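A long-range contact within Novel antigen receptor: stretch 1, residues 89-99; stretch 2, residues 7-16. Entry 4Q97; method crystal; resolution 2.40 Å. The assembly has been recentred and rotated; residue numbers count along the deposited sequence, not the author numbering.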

# COMPACT_ATOMS: atom_id res chain seq x y z
N VAL A 89 -16.88 -10.49 0.16
CA VAL A 89 -16.40 -9.42 1.03
C VAL A 89 -15.05 -9.80 1.58
O VAL A 89 -14.89 -10.85 2.19
CB VAL A 89 -17.37 -9.08 2.19
CG1 VAL A 89 -17.75 -10.32 2.99
CG2 VAL A 89 -16.78 -8.01 3.10
N TYR A 90 -14.06 -8.95 1.33
CA TYR A 90 -12.76 -9.14 1.93
C TYR A 90 -12.55 -8.12 3.02
O TYR A 90 -12.88 -6.94 2.87
CB TYR A 90 -11.67 -9.04 0.87
CG TYR A 90 -11.72 -10.16 -0.15
CD1 TYR A 90 -11.03 -11.35 0.06
CD2 TYR A 90 -12.45 -10.02 -1.33
CE1 TYR A 90 -11.06 -12.37 -0.87
CE2 TYR A 90 -12.49 -11.04 -2.26
CZ TYR A 90 -11.80 -12.21 -2.03
OH TYR A 90 -11.83 -13.24 -2.95
N SER A 91 -12.01 -8.59 4.14
CA SER A 91 -11.69 -7.72 5.26
C SER A 91 -10.29 -8.04 5.75
O SER A 91 -9.87 -9.19 5.74
CB SER A 91 -12.72 -7.90 6.39
OG SER A 91 -12.70 -9.23 6.91
N CYS A 92 -9.55 -7.00 6.14
CA CYS A 92 -8.36 -7.17 6.95
C CYS A 92 -8.67 -6.65 8.35
O CYS A 92 -9.48 -5.73 8.54
CB CYS A 92 -7.13 -6.46 6.36
SG CYS A 92 -7.23 -4.66 6.40
N GLN A 93 -8.02 -7.27 9.33
CA GLN A 93 -8.24 -6.98 10.73
C GLN A 93 -6.88 -6.66 11.35
O GLN A 93 -5.91 -7.40 11.17
CB GLN A 93 -8.92 -8.18 11.40
CG GLN A 93 -9.40 -7.93 12.82
CD GLN A 93 -10.81 -8.44 13.07
OE1 GLN A 93 -11.28 -9.39 12.44
NE2 GLN A 93 -11.50 -7.81 14.02
N VAL A 94 -6.82 -5.53 12.07
CA VAL A 94 -5.58 -5.05 12.67
C VAL A 94 -5.66 -4.97 14.20
O VAL A 94 -6.55 -4.31 14.75
CB VAL A 94 -5.15 -3.68 12.10
CG1 VAL A 94 -3.74 -3.34 12.58
CG2 VAL A 94 -5.21 -3.68 10.58
N SER A 95 -4.73 -5.64 14.86
CA SER A 95 -4.67 -5.67 16.32
C SER A 95 -3.46 -4.93 16.85
O SER A 95 -2.35 -5.11 16.36
CB SER A 95 -4.65 -7.11 16.84
OG SER A 95 -5.78 -7.36 17.67
N HIS A 96 -3.70 -4.12 17.88
CA HIS A 96 -2.66 -3.32 18.51
C HIS A 96 -2.87 -3.39 20.01
O HIS A 96 -3.68 -2.65 20.58
CB HIS A 96 -2.72 -1.88 17.99
CG HIS A 96 -1.52 -1.05 18.34
ND1 HIS A 96 -0.24 -1.41 17.98
CD2 HIS A 96 -1.41 0.12 19.00
CE1 HIS A 96 0.61 -0.49 18.42
NE2 HIS A 96 -0.08 0.45 19.04
N SER A 97 -2.15 -4.31 20.66
CA SER A 97 -2.31 -4.56 22.09
C SER A 97 -2.09 -3.32 22.95
O SER A 97 -2.86 -3.06 23.87
CB SER A 97 -1.37 -5.68 22.55
OG SER A 97 -1.54 -5.93 23.93
N ALA A 98 -1.04 -2.56 22.63
CA ALA A 98 -0.64 -1.42 23.45
C ALA A 98 -1.74 -0.37 23.60
O ALA A 98 -1.78 0.38 24.57
CB ALA A 98 0.63 -0.78 22.90
N THR A 99 -2.65 -0.35 22.62
CA THR A 99 -3.78 0.56 22.62
C THR A 99 -5.10 -0.19 22.85
O THR A 99 -6.17 0.42 22.86
CB THR A 99 -3.83 1.38 21.31
OG1 THR A 99 -4.85 2.38 21.39
CG2 THR A 99 -4.13 0.49 20.12
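Stretch 2 7-16: PPSPPIVSLL

Stretch 2 runs back along stretch 1, its strand 12-16 nearly antiparallel to strand 89-96, with 158° between their N-to-C directions and 8.2 Å at closest approach. That spacing is too wide for backbone pairing, and no hydrogen bond joins the two stretches; side chains fill the gap. The rule is alternation. C92, V94 and H96 point toward stretch 2 while S91, Q93 and S95 point away; across from them V13 and L15 point in and S14 points out. Apolar side chains thus meet along one line, with C92 CA 7.4 Å from L15 CA and V94 CA 7.5 Å from V13 CA.

V94 and V13 are both t, with extended backbones, and their methyls interlock: V94 CG2 lies 3.5 Å from V13 CG2, while V94 CG1 reaches P11 CG at 3.8 Å. C92 is p, and its SG is covalently bonded elsewhere in the structure; C92 SG lies 3.2 Å from L15 CD1, shorter than a comfortable contact, and 4.3 Å from V13 CG1. L15 is t at chi1 but off-well at chi2 (115°); its other methyl, L15 CD2, stands 4.2 Å from Y90 O. Y90 also starts toward stretch 2, but in its m rotamer the ring leads away.

Before the strand, stretch 2 is an extended, proline-rich loop, with psi between 130° and 146° from P7 to P11. P11, C-gamma endo, sets P11 CD 3.7 Å from H96 CB. The t rotamer of H96 carries its imidazole along the loop, H96 NE2 coming 3.6 Å from S9 O; both ring nitrogens are hydrogen-bonded elsewhere in the structure. Stretch 1 then turns into a 3-10 segment, with a hydrogen bond from T99 N to H96 O (3.2 Å); T99 OG1 lies 3.8 Å from P10 CB and A98 O 4.2 Å from P8 CB.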

# COMPACT_ATOMS: atom_id res chain seq x y z
N PRO A 7 3.09 8.82 23.32
CA PRO A 7 1.79 8.21 23.59
C PRO A 7 1.56 7.08 22.59
O PRO A 7 1.76 7.28 21.39
CB PRO A 7 0.80 9.35 23.33
CG PRO A 7 1.58 10.60 23.50
CD PRO A 7 2.98 10.27 23.08
N PRO A 8 1.17 5.89 23.08
CA PRO A 8 0.70 4.85 22.16
C PRO A 8 -0.47 5.37 21.33
O PRO A 8 -1.35 6.06 21.86
CB PRO A 8 0.22 3.74 23.11
CG PRO A 8 0.09 4.38 24.45
CD PRO A 8 1.14 5.44 24.48
N SER A 9 -0.46 5.07 20.04
CA SER A 9 -1.56 5.49 19.17
C SER A 9 -2.04 4.34 18.29
O SER A 9 -1.23 3.57 17.76
CB SER A 9 -1.16 6.71 18.34
OG SER A 9 -0.20 6.37 17.37
N PRO A 10 -3.37 4.22 18.13
CA PRO A 10 -3.94 3.11 17.36
C PRO A 10 -3.74 3.30 15.85
O PRO A 10 -3.78 4.43 15.37
CB PRO A 10 -5.43 3.16 17.73
CG PRO A 10 -5.69 4.59 18.06
CD PRO A 10 -4.41 5.15 18.61
N PRO A 11 -3.53 2.19 15.11
CA PRO A 11 -3.27 2.30 13.68
C PRO A 11 -4.46 2.88 12.93
O PRO A 11 -5.61 2.63 13.30
CB PRO A 11 -3.04 0.84 13.26
CG PRO A 11 -3.77 0.03 14.26
CD PRO A 11 -3.66 0.79 15.55
N ILE A 12 -4.19 3.68 11.91
CA ILE A 12 -5.23 4.06 10.97
C ILE A 12 -5.22 2.98 9.89
O ILE A 12 -4.17 2.65 9.33
CB ILE A 12 -5.00 5.46 10.38
CG1 ILE A 12 -4.88 6.50 11.51
CG2 ILE A 12 -6.13 5.83 9.41
CD1 ILE A 12 -4.43 7.88 11.04
N VAL A 13 -6.40 2.42 9.64
CA VAL A 13 -6.56 1.26 8.78
C VAL A 13 -7.39 1.61 7.57
O VAL A 13 -8.47 2.20 7.68
CB VAL A 13 -7.23 0.10 9.55
CG1 VAL A 13 -7.58 -1.05 8.62
CG2 VAL A 13 -6.34 -0.35 10.69
N SER A 14 -6.89 1.25 6.40
CA SER A 14 -7.56 1.60 5.17
C SER A 14 -7.33 0.48 4.15
O SER A 14 -6.19 0.11 3.86
CB SER A 14 -7.04 2.95 4.70
OG SER A 14 -7.40 3.24 3.37
N LEU A 15 -8.44 -0.08 3.66
CA LEU A 15 -8.40 -1.14 2.67
C LEU A 15 -8.68 -0.56 1.28
O LEU A 15 -9.68 0.14 1.08
CB LEU A 15 -9.42 -2.22 2.99
CG LEU A 15 -9.01 -3.59 2.47
CD1 LEU A 15 -8.77 -4.56 3.61
CD2 LEU A 15 -10.06 -4.18 1.57
N LEU A 16 -7.79 -0.85 0.34
CA LEU A 16 -7.89 -0.27 -1.00
C LEU A 16 -7.76 -1.36 -2.06
O LEU A 16 -7.05 -2.35 -1.87
CB LEU A 16 -6.80 0.80 -1.21
CG LEU A 16 -6.56 1.78 -0.05
CD1 LEU A 16 -5.24 2.52 -0.22
CD2 LEU A 16 -7.73 2.74 0.10